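Local coordinates for aldehyde dehydrogenase (Listeria monocytogenes, PDB 3K9D), which probably oxidises aldehydes, with NAD or NADP as the electron acceptor, as a member of the aldehyde dehydrogenase family, at the interface of chains A and B. Residues are numbered along the deposited sequence; one frame, centred on the assembly and turned at random. Chains: chain A/B, Aldehyde dehydrogenase.

The four contacts are patches of one two-fold symmetric interface, so each recurs with the chains exchanged. Contact 1 and contact 2 are neighbours, their C-alpha centres about 11 Å apart. They share B:Arg443, and both use strand 440-447. At contact 4, about 21 Å from contact 2, chain B continues into its C-terminal helix 452-455. Contact 3 is about 35 Å from contact 2. It uses the same elements, helix 382-391 and strands 92-97 and 102-108, with the chains exchanged. The C-terminal segment of one chain thus runs along the other, as in aldehyde dehydrogenase dimers.

Contact 1: the interface of chains A and B. Residues chain A 395, 423-424, 430-432; chain B 441-444.
The guanidinium of B:Arg444 reaches end-on to the carboxylate of A:Asp432, the planes 80° apart. The methyl CG2 of B:Ile442 lies over the centre of one guanidinium face, 3.6 Å above it. Water 2 sits at the edge, in the plane. Both terminal nitrogens of B:Arg444 grip one oxygen. NH1 is 2.9 Å from A:Asp432 OD1 and NH2 is 3.0 Å from it. Both reach OD1 from the same face of the carboxylate. NH2 comes from well above the plane and NH1 on the anti side. The pair forms a salt bridge. The bend of the arginine at chi2 (144°) turns the chain toward the acid.

A:Ser431 OG donates to the backbone B:Ile442 O at 2.8 Å. It meets this oxygen from above the carbonyl plane. Backbone B:Arg444 N donates to A:Ser395 O at 2.9 Å. Water 3 joins A:Asp432 OD1, A:Ser431 OG and B:Ile442 N. Water 2 also joins A:Ser395 O and A:Ser431 O, and its oxygen is 2.9 Å from B:Arg444 NH1. A:Ser431 CB packs against B:Asn441 CB. The amide nitrogen B:Asn441 ND2 is modelled 3.0 Å from A:Ala424 N. Both are donors, so this approach is doubtful as built.

Chain B contributes the start of strand 440-447. It lies against chain A loops at 395 and 430-432, beside the 3-10 helix 424-426.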
loop_
_atom_site.group_PDB
_atom_site.type_symbol
_atom_site.label_atom_id
_atom_site.label_comp_id
_atom_site.label_asym_id
_atom_site.label_seq_id
_atom_site.Cartn_x
_atom_site.Cartn_y
_atom_site.Cartn_z
ATOM N N SER A 395 -7.650 -11.534 7.793
ATOM C CA SER A 395 -8.158 -10.215 7.424
ATOM C C SER A 395 -9.669 -10.187 7.296
ATOM O O SER A 395 -10.294 -9.122 7.374
ATOM C CB SER A 395 -7.518 -9.747 6.130
ATOM O OG SER A 395 -6.106 -9.699 6.280
ATOM N N GLY A 423 -3.039 -8.707 3.722
ATOM C CA GLY A 423 -2.363 -7.814 4.645
ATOM C C GLY A 423 -0.932 -8.198 4.916
ATOM O O GLY A 423 -0.378 -9.099 4.271
ATOM N N ALA A 424 -0.336 -7.513 5.890
ATOM C CA ALA A 424 1.073 -7.685 6.210
ATOM C C ALA A 424 1.452 -9.095 6.656
ATOM O O ALA A 424 2.521 -9.582 6.284
ATOM C CB ALA A 424 1.488 -6.687 7.245
ATOM N N SER A 430 -2.140 -4.673 1.693
ATOM C CA SER A 430 -3.516 -4.400 2.077
ATOM C C SER A 430 -4.243 -5.641 2.567
ATOM O O SER A 430 -4.067 -6.727 2.021
ATOM C CB SER A 430 -4.295 -3.861 0.880
ATOM O OG SER A 430 -5.610 -3.486 1.263
ATOM N N SER A 431 -5.106 -5.447 3.558
ATOM C CA SER A 431 -5.986 -6.496 4.063
ATOM C C SER A 431 -7.389 -6.325 3.476
ATOM O O SER A 431 -8.325 -7.046 3.843
ATOM C CB SER A 431 -6.066 -6.408 5.591
ATOM O OG SER A 431 -6.517 -5.117 5.984
ATOM N N ASP A 432 -7.541 -5.361 2.569
ATOM C CA ASP A 432 -8.873 -5.037 2.082
ATOM C C ASP A 432 -9.384 -6.036 1.057
ATOM O O ASP A 432 -8.602 -6.707 0.366
ATOM C CB ASP A 432 -8.938 -3.610 1.522
ATOM C CG ASP A 432 -8.532 -2.551 2.553
ATOM O OD1 ASP A 432 -8.617 -2.807 3.775
ATOM O OD2 ASP A 432 -8.118 -1.458 2.134
ATOM N N ASN B 441 -3.432 -2.851 9.567
ATOM C CA ASN B 441 -4.442 -3.430 8.695
ATOM C C ASN B 441 -5.808 -3.415 9.387
ATOM O O ASN B 441 -5.897 -3.420 10.625
ATOM C CB ASN B 441 -4.068 -4.882 8.356
ATOM C CG ASN B 441 -2.826 -4.988 7.485
ATOM O OD1 ASN B 441 -2.707 -4.328 6.453
ATOM N ND2 ASN B 441 -1.899 -5.839 7.892
ATOM N N ILE B 442 -6.871 -3.389 8.592
ATOM C CA ILE B 442 -8.206 -3.640 9.130
ATOM C C ILE B 442 -8.608 -5.089 8.884
ATOM O O ILE B 442 -8.632 -5.574 7.747
ATOM C CB ILE B 442 -9.288 -2.694 8.566
ATOM C CG1 ILE B 442 -8.944 -1.230 8.864
ATOM C CG2 ILE B 442 -10.660 -3.047 9.148
ATOM C CD1 ILE B 442 -8.994 -0.872 10.326
ATOM N N ARG B 443 -8.899 -5.777 9.980
ATOM C CA ARG B 443 -9.562 -7.057 9.930
ATOM C C ARG B 443 -11.057 -6.806 10.071
ATOM O O ARG B 443 -11.498 -6.138 11.004
ATOM C CB ARG B 443 -9.063 -7.926 11.073
ATOM C CG ARG B 443 -9.794 -9.233 11.286
ATOM C CD ARG B 443 -9.339 -9.813 12.596
ATOM N NE ARG B 443 -7.909 -10.118 12.562
ATOM C CZ ARG B 443 -7.075 -10.059 13.598
ATOM N NH1 ARG B 443 -7.488 -9.684 14.806
ATOM N NH2 ARG B 443 -5.804 -10.381 13.414
ATOM N N ARG B 444 -11.835 -7.367 9.158
ATOM C CA ARG B 444 -13.289 -7.206 9.228
ATOM C C ARG B 444 -14.005 -8.505 9.548
ATOM O O ARG B 444 -13.714 -9.549 8.974
ATOM C CB ARG B 444 -13.838 -6.571 7.951
ATOM C CG ARG B 444 -13.389 -5.152 7.730
ATOM C CD ARG B 444 -13.187 -4.904 6.245
ATOM N NE ARG B 444 -12.655 -3.574 5.936
ATOM C CZ ARG B 444 -11.401 -3.299 5.571
ATOM N NH1 ARG B 444 -10.475 -4.248 5.479
ATOM N NH2 ARG B 444 -11.068 -2.042 5.294
HETATM O O HOH W 1 -4.949 -2.609 4.841
HETATM O O HOH W 2 -10.540 -7.155 5.571
HETATM O O HOH W 3 -7.084 -2.121 5.978
#

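Contact 2: the interface of chains A and B. Residues chain A 385, 389-391, 397, 399; chain B 93, 103, 105, 443, 445.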
loop_
_atom_site.group_PDB
_atom_site.type_symbol
_atom_site.label_atom_id
_atom_site.label_comp_id
_atom_site.label_asym_id
_atom_site.label_seq_id
_atom_site.Cartn_x
_atom_site.Cartn_y
_atom_site.Cartn_z
ATOM N N ILE A 385 -17.062 -15.304 19.682
ATOM C CA ILE A 385 -16.887 -14.643 18.398
ATOM C C ILE A 385 -15.966 -13.415 18.513
ATOM O O ILE A 385 -15.046 -13.255 17.709
ATOM C CB ILE A 385 -18.235 -14.214 17.767
ATOM C CG1 ILE A 385 -19.041 -15.429 17.274
ATOM C CG2 ILE A 385 -17.998 -13.270 16.585
ATOM C CD1 ILE A 385 -20.519 -15.159 17.131
ATOM N N ALA A 389 -12.462 -12.654 16.866
ATOM C CA ALA A 389 -12.308 -11.355 16.189
ATOM C C ALA A 389 -11.001 -10.615 16.539
ATOM O O ALA A 389 -10.373 -9.983 15.685
ATOM C CB ALA A 389 -13.511 -10.474 16.501
ATOM N N LEU A 390 -10.596 -10.708 17.794
ATOM C CA LEU A 390 -9.443 -9.965 18.290
ATOM C C LEU A 390 -8.120 -10.733 18.137
ATOM O O LEU A 390 -7.050 -10.167 18.305
ATOM C CB LEU A 390 -9.678 -9.591 19.756
ATOM C CG LEU A 390 -10.714 -8.508 20.088
ATOM C CD1 LEU A 390 -11.071 -8.552 21.562
ATOM C CD2 LEU A 390 -10.178 -7.135 19.722
ATOM N N LYS A 391 -8.196 -12.018 17.804
ATOM C CA LYS A 391 -7.037 -12.885 17.939
ATOM C C LYS A 391 -6.636 -13.705 16.723
ATOM O O LYS A 391 -5.440 -13.924 16.507
ATOM C CB LYS A 391 -7.200 -13.786 19.178
ATOM C CG LYS A 391 -6.856 -13.090 20.466
ATOM C CD LYS A 391 -6.897 -14.025 21.659
ATOM C CE LYS A 391 -6.385 -13.319 22.915
ATOM N NZ LYS A 391 -7.204 -12.131 23.318
ATOM N N LEU A 397 -12.948 -12.387 8.896
ATOM C CA LEU A 397 -13.477 -13.460 9.725
ATOM C C LEU A 397 -14.984 -13.572 9.553
ATOM O O LEU A 397 -15.746 -12.672 9.878
ATOM C CB LEU A 397 -13.100 -13.274 11.190
ATOM C CG LEU A 397 -12.901 -14.548 12.015
ATOM C CD1 LEU A 397 -12.056 -14.207 13.212
ATOM C CD2 LEU A 397 -14.203 -15.157 12.460
ATOM N N VAL A 399 -18.792 -14.955 10.022
ATOM C CA VAL A 399 -19.685 -15.487 11.031
ATOM C C VAL A 399 -21.001 -15.931 10.384
ATOM O O VAL A 399 -21.670 -15.135 9.711
ATOM C CB VAL A 399 -19.940 -14.475 12.181
ATOM C CG1 VAL A 399 -20.774 -15.112 13.287
ATOM C CG2 VAL A 399 -18.606 -13.944 12.760
ATOM N N MET B 93 -10.516 -3.491 18.871
ATOM C CA MET B 93 -11.828 -3.181 18.276
ATOM C C MET B 93 -12.001 -1.695 17.948
ATOM O O MET B 93 -11.952 -0.842 18.839
ATOM C CB MET B 93 -12.970 -3.668 19.189
ATOM C CG MET B 93 -14.351 -3.698 18.530
ATOM S SD MET B 93 -14.539 -5.007 17.294
ATOM C CE MET B 93 -14.367 -6.486 18.319
ATOM N N MET B 103 -17.772 -5.943 12.004
ATOM C CA MET B 103 -16.892 -5.365 13.024
ATOM C C MET B 103 -15.507 -5.170 12.428
ATOM O O MET B 103 -15.088 -5.941 11.557
ATOM C CB MET B 103 -16.808 -6.242 14.280
ATOM C CG MET B 103 -18.135 -6.692 14.870
ATOM S SD MET B 103 -17.959 -7.446 16.507
ATOM C CE MET B 103 -17.149 -9.001 16.146
ATOM N N VAL B 105 -11.342 -4.448 13.382
ATOM C CA VAL B 105 -10.285 -4.551 14.385
ATOM C C VAL B 105 -8.963 -4.130 13.742
ATOM O O VAL B 105 -8.686 -4.484 12.595
ATOM C CB VAL B 105 -10.166 -6.014 14.942
ATOM C CG1 VAL B 105 -8.977 -6.173 15.863
ATOM C CG2 VAL B 105 -11.423 -6.425 15.683
ATOM N N ARG B 443 -8.899 -5.777 9.980
ATOM C CA ARG B 443 -9.562 -7.057 9.930
ATOM C C ARG B 443 -11.057 -6.806 10.071
ATOM O O ARG B 443 -11.498 -6.138 11.004
ATOM C CB ARG B 443 -9.063 -7.926 11.073
ATOM C CG ARG B 443 -9.794 -9.233 11.286
ATOM C CD ARG B 443 -9.339 -9.813 12.596
ATOM N NE ARG B 443 -7.909 -10.118 12.562
ATOM C CZ ARG B 443 -7.075 -10.059 13.598
ATOM N NH1 ARG B 443 -7.488 -9.684 14.806
ATOM N NH2 ARG B 443 -5.804 -10.381 13.414
ATOM N N ILE B 445 -14.948 -8.425 10.478
ATOM C CA ILE B 445 -15.641 -9.613 10.973
ATOM C C ILE B 445 -17.109 -9.464 10.600
ATOM O O ILE B 445 -17.837 -8.654 11.187
ATOM C CB ILE B 445 -15.411 -9.831 12.492
ATOM C CG1 ILE B 445 -13.917 -9.955 12.810
ATOM C CG2 ILE B 445 -16.092 -11.100 12.984
ATOM C CD1 ILE B 445 -13.254 -8.666 13.312
#
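B:Ile445 packs between A:Ala389 and A:Leu397, and this is the tight part of the contact. Its CD1 is 3.7 Å from A:Ala389 CB. Its CG1 lies 3.8 Å from A:Leu397 CB. The other branch, CG2, meets A:Val399 CG2 at 3.8 Å, and these two side chains cross obliquely. Chi1 of -58° sets CG1 anti to the carbonyl carbon. CG1 and CD1 thus turn to A:Ala389 and A:Leu397 CB, and CG2 to A:Val399 and the A:Leu397 carbonyl. B:Met103 adds its end methyl CE, which touches A:Ala389 CB at 3.9 Å.

A:Leu390 CD2 lies 3.8 Å from backbone B:Met93 N. The packing is looser toward B:Val105, whose CG1 is 4.2 Å from the same A:Leu390 CD2. A:Lys391 gives up little surface to chain B. A polar link lies between these parts. B:Arg443 NH1 donates to the backbone A:Ala389 O at 3.0 Å, with an angle of 148° at the hydrogen. The oxygen is tilted from the guanidinium plane. The bend at chi3 (-63°) brings NH1 to this oxygen near the end of helix 382-391.

A:Leu397 and B:Ile445 form a parallel beta bridge. The contact thus joins strand 396-399 of chain A to strand 440-447 of chain B and continues a sheet from one subunit into the other.

Contact 3: the interface of chains A and B. Residues chain A 92-93, 96, 103, 105; chain B 386, 389-390.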
loop_
_atom_site.group_PDB
_atom_site.type_symbol
_atom_site.label_atom_id
_atom_site.label_comp_id
_atom_site.label_asym_id
_atom_site.label_seq_id
_atom_site.Cartn_x
_atom_site.Cartn_y
_atom_site.Cartn_z
ATOM N N GLY A 92 -11.827 13.509 -9.077
ATOM C CA GLY A 92 -11.750 14.959 -8.858
ATOM C C GLY A 92 -11.874 15.348 -7.396
ATOM O O GLY A 92 -11.535 14.562 -6.521
ATOM N N MET A 93 -12.380 16.556 -7.148
ATOM C CA MET A 93 -12.499 17.102 -5.797
ATOM C C MET A 93 -13.475 16.296 -4.945
ATOM O O MET A 93 -14.658 16.201 -5.274
ATOM C CB MET A 93 -12.957 18.556 -5.847
ATOM C CG MET A 93 -13.073 19.218 -4.488
ATOM S SD MET A 93 -11.489 19.859 -3.919
ATOM C CE MET A 93 -11.301 21.227 -5.047
ATOM N N GLU A 96 -13.743 19.408 0.825
ATOM C CA GLU A 96 -13.277 20.771 1.045
ATOM C C GLU A 96 -13.506 21.123 2.513
ATOM O O GLU A 96 -14.570 21.636 2.875
ATOM C CB GLU A 96 -14.034 21.764 0.147
ATOM C CG GLU A 96 -13.727 21.652 -1.338
ATOM C CD GLU A 96 -14.796 22.288 -2.205
ATOM O OE1 GLU A 96 -14.962 23.533 -2.143
ATOM O OE2 GLU A 96 -15.464 21.538 -2.951
ATOM N N MET A 103 -8.240 20.785 1.293
ATOM C CA MET A 103 -9.076 20.167 0.268
ATOM C C MET A 103 -8.468 18.830 -0.120
ATOM O O MET A 103 -7.248 18.660 -0.032
ATOM C CB MET A 103 -9.165 21.069 -0.969
ATOM C CG MET A 103 -9.541 22.519 -0.666
ATOM S SD MET A 103 -10.077 23.442 -2.124
ATOM C CE MET A 103 -8.546 23.670 -3.024
ATOM N N VAL A 105 -8.420 15.754 -3.232
ATOM C CA VAL A 105 -8.656 15.483 -4.651
ATOM C C VAL A 105 -8.173 14.069 -4.943
ATOM O O VAL A 105 -7.039 13.717 -4.616
ATOM C CB VAL A 105 -7.881 16.500 -5.575
ATOM C CG1 VAL A 105 -7.950 16.100 -7.071
ATOM C CG2 VAL A 105 -8.397 17.920 -5.396
ATOM N N ARG B 386 -7.724 26.619 -7.097
ATOM C CA ARG B 386 -8.541 25.436 -7.422
ATOM C C ARG B 386 -8.102 24.726 -8.714
ATOM O O ARG B 386 -8.078 23.494 -8.755
ATOM C CB ARG B 386 -10.044 25.771 -7.450
ATOM C CG ARG B 386 -10.959 24.543 -7.196
ATOM C CD ARG B 386 -12.422 24.948 -6.932
ATOM N NE ARG B 386 -13.226 23.871 -6.330
ATOM C CZ ARG B 386 -13.999 23.028 -7.019
ATOM N NH1 ARG B 386 -14.088 23.122 -8.342
ATOM N NH2 ARG B 386 -14.692 22.080 -6.390
ATOM N N ALA B 389 -4.970 22.973 -7.785
ATOM C CA ALA B 389 -5.413 21.837 -6.969
ATOM C C ALA B 389 -5.909 20.655 -7.819
ATOM O O ALA B 389 -5.650 19.507 -7.500
ATOM C CB ALA B 389 -6.511 22.291 -6.011
ATOM N N LEU B 390 -6.609 20.952 -8.903
ATOM C CA LEU B 390 -7.145 19.900 -9.767
ATOM C C LEU B 390 -6.180 19.398 -10.853
ATOM O O LEU B 390 -6.462 18.381 -11.487
ATOM C CB LEU B 390 -8.501 20.314 -10.372
ATOM C CG LEU B 390 -9.693 20.562 -9.425
ATOM C CD1 LEU B 390 -10.823 21.249 -10.179
ATOM C CD2 LEU B 390 -10.196 19.280 -8.706
#
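Helix 382-391 of chain B meets strands 92-97 and 102-108 of chain A. The helix contributes B:Arg386, B:Ala389 and B:Leu390. The strands contribute A:Met93, A:Glu96, A:Met103 and A:Val105.

The end methyl CE of A:Met93 lies alongside the head of B:Arg386, 3.5 Å from B:Arg386 NE. The same methyl is 3.8 Å from B:Arg386 CZ. Further back, A:Met93 CG comes within 3.8 Å of B:Arg386 NH2. A:Met93 is bent at chi2 and chi3 (84° and 71°), which folds CE back beside the arginine. B:Arg386 is extended from CG to NE and so reaches past the methionine toward A:Glu96. There NH2 stands 3.6 Å from the carboxylate oxygen A:Glu96 OE2, a long salt bridge. OE2 lies at the edge of the guanidinium, in its plane. The two side chains cross at about a right angle. This pairing is better read as charge attraction than as a hydrogen bond.

Further along the helix, B:Leu390 CD2 touches A:Met93 CB at 4.0 Å. It also meets A:Val105, and A:Met103 CE packs on B:Ala389 CB. These last two pairings repeat contact 2 with the chains exchanged. B:Leu390 thus bridges the two strands of chain A.

The contact is mainly apolar, with a charged pair at one end. It holds the helix of one subunit against the strand pair of the other and appears to contribute to dimer assembly.

Contact 4: the interface of chains A and B. Residues chain A 234, 237-238, 241, 411; chain B 451-453.
A:Lys237 and B:Glu453 reach toward each other tip to tip. The ammonium NZ donates to the carboxylate oxygen B:Glu453 OE2 at 2.6 Å, a short salt bridge. NZ also donates to B:Glu451 OE1 at 2.9 Å, meeting it on the anti side. The lysine therefore joins two acids of chain B.

A:His238 meets B:Glu451 at the ring edge, ring and carboxylate planes 20° apart. NE2 donates to B:Glu451 OE2 at 3.0 Å, with 161° at the hydrogen and the oxygen in the ring plane. A bond from NE2 to OE1 is weak. B:Glu451 is bent at chi2 (-74°), which turns its carboxylate toward the histidine.

In the second shell, A:Asp241 OD2 accepts from A:Lys237 NZ at 2.8 Å through its syn lone pair. This bond may help to position the ammonium. B:Leu452 CD1 packs on the A:Asp241 carboxylate. The backbone A:Arg234 O lies above one face of the histidine ring, near the rim. Helix 232-243 of chain A presents the lysine, histidine and aspartate to the C-terminal segment of chain B.

Water 4 ties A:Asp241 OD2 to B:Glu451 OE1, and the oxygen of water 4 is 2.9 Å from backbone B:Leu452 N.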
loop_
_atom_site.group_PDB
_atom_site.type_symbol
_atom_site.label_atom_id
_atom_site.label_comp_id
_atom_site.label_asym_id
_atom_site.label_seq_id
_atom_site.Cartn_x
_atom_site.Cartn_y
_atom_site.Cartn_z
ATOM N N ARG A 234 -27.771 -25.608 9.580
ATOM C CA ARG A 234 -27.379 -24.428 8.799
ATOM C C ARG A 234 -25.855 -24.277 8.652
ATOM O O ARG A 234 -25.393 -23.877 7.592
ATOM C CB ARG A 234 -27.979 -23.140 9.379
ATOM C CG ARG A 234 -27.876 -21.943 8.425
ATOM C CD ARG A 234 -28.703 -20.782 8.935
ATOM N NE ARG A 234 -28.288 -20.435 10.291
ATOM C CZ ARG A 234 -27.554 -19.377 10.610
ATOM N NH1 ARG A 234 -27.167 -18.516 9.670
ATOM N NH2 ARG A 234 -27.229 -19.172 11.880
ATOM N N LYS A 237 -24.959 -26.669 5.965
ATOM C CA LYS A 237 -25.464 -26.172 4.666
ATOM C C LYS A 237 -24.568 -25.059 4.122
ATOM O O LYS A 237 -24.238 -25.049 2.947
ATOM C CB LYS A 237 -26.904 -25.667 4.811
ATOM C CG LYS A 237 -27.540 -25.093 3.556
ATOM C CD LYS A 237 -28.772 -24.270 3.914
ATOM C CE LYS A 237 -29.352 -23.582 2.681
ATOM N NZ LYS A 237 -28.484 -22.457 2.188
ATOM N N HIS A 238 -24.170 -24.139 4.996
ATOM C CA HIS A 238 -23.256 -23.057 4.614
ATOM C C HIS A 238 -21.894 -23.575 4.130
ATOM O O HIS A 238 -21.419 -23.169 3.081
ATOM C CB HIS A 238 -23.098 -22.051 5.749
ATOM C CG HIS A 238 -24.280 -21.144 5.930
ATOM N ND1 HIS A 238 -24.457 -20.370 7.056
ATOM C CD2 HIS A 238 -25.335 -20.877 5.122
ATOM C CE1 HIS A 238 -25.574 -19.676 6.941
ATOM N NE2 HIS A 238 -26.124 -19.961 5.776
ATOM N N ASP A 241 -22.454 -25.253 0.869
ATOM C CA ASP A 241 -22.781 -24.228 -0.158
ATOM C C ASP A 241 -21.522 -23.605 -0.741
ATOM O O ASP A 241 -21.427 -23.381 -1.952
ATOM C CB ASP A 241 -23.658 -23.095 0.412
ATOM C CG ASP A 241 -25.139 -23.465 0.513
ATOM O OD1 ASP A 241 -25.557 -24.493 -0.055
ATOM O OD2 ASP A 241 -25.890 -22.716 1.174
ATOM N N THR A 411 -22.529 -12.983 0.286
ATOM C CA THR A 411 -23.483 -13.223 1.375
ATOM C C THR A 411 -23.200 -12.399 2.642
ATOM O O THR A 411 -23.954 -12.487 3.617
ATOM C CB THR A 411 -23.595 -14.717 1.761
ATOM O OG1 THR A 411 -22.337 -15.186 2.245
ATOM C CG2 THR A 411 -24.049 -15.558 0.586
ATOM N N GLU B 451 -28.454 -15.925 1.799
ATOM C CA GLU B 451 -28.136 -17.325 1.495
ATOM C C GLU B 451 -27.766 -17.447 0.014
ATOM O O GLU B 451 -28.060 -16.540 -0.752
ATOM C CB GLU B 451 -29.339 -18.219 1.799
ATOM C CG GLU B 451 -29.780 -18.217 3.253
ATOM C CD GLU B 451 -28.847 -18.986 4.181
ATOM O OE1 GLU B 451 -28.289 -20.029 3.767
ATOM O OE2 GLU B 451 -28.694 -18.556 5.341
ATOM N N LEU B 452 -27.138 -18.563 -0.383
ATOM C CA LEU B 452 -26.836 -18.856 -1.794
ATOM C C LEU B 452 -28.092 -18.749 -2.667
ATOM O O LEU B 452 -28.038 -18.146 -3.735
ATOM C CB LEU B 452 -26.218 -20.255 -1.955
ATOM C CG LEU B 452 -25.224 -20.669 -3.063
ATOM C CD1 LEU B 452 -25.174 -22.197 -3.174
ATOM C CD2 LEU B 452 -25.409 -20.037 -4.452
ATOM N N GLU B 453 -29.214 -19.281 -2.177
ATOM C CA GLU B 453 -30.519 -19.223 -2.864
ATOM C C GLU B 453 -30.988 -17.802 -3.187
ATOM O O GLU B 453 -31.706 -17.601 -4.166
ATOM C CB GLU B 453 -31.616 -19.965 -2.073
ATOM C CG GLU B 453 -31.212 -21.327 -1.510
ATOM C CD GLU B 453 -30.655 -21.226 -0.096
ATOM O OE1 GLU B 453 -31.449 -21.150 0.870
ATOM O OE2 GLU B 453 -29.420 -21.215 0.045
HETATM O O HOH W 4 -26.117 -20.124 1.795
#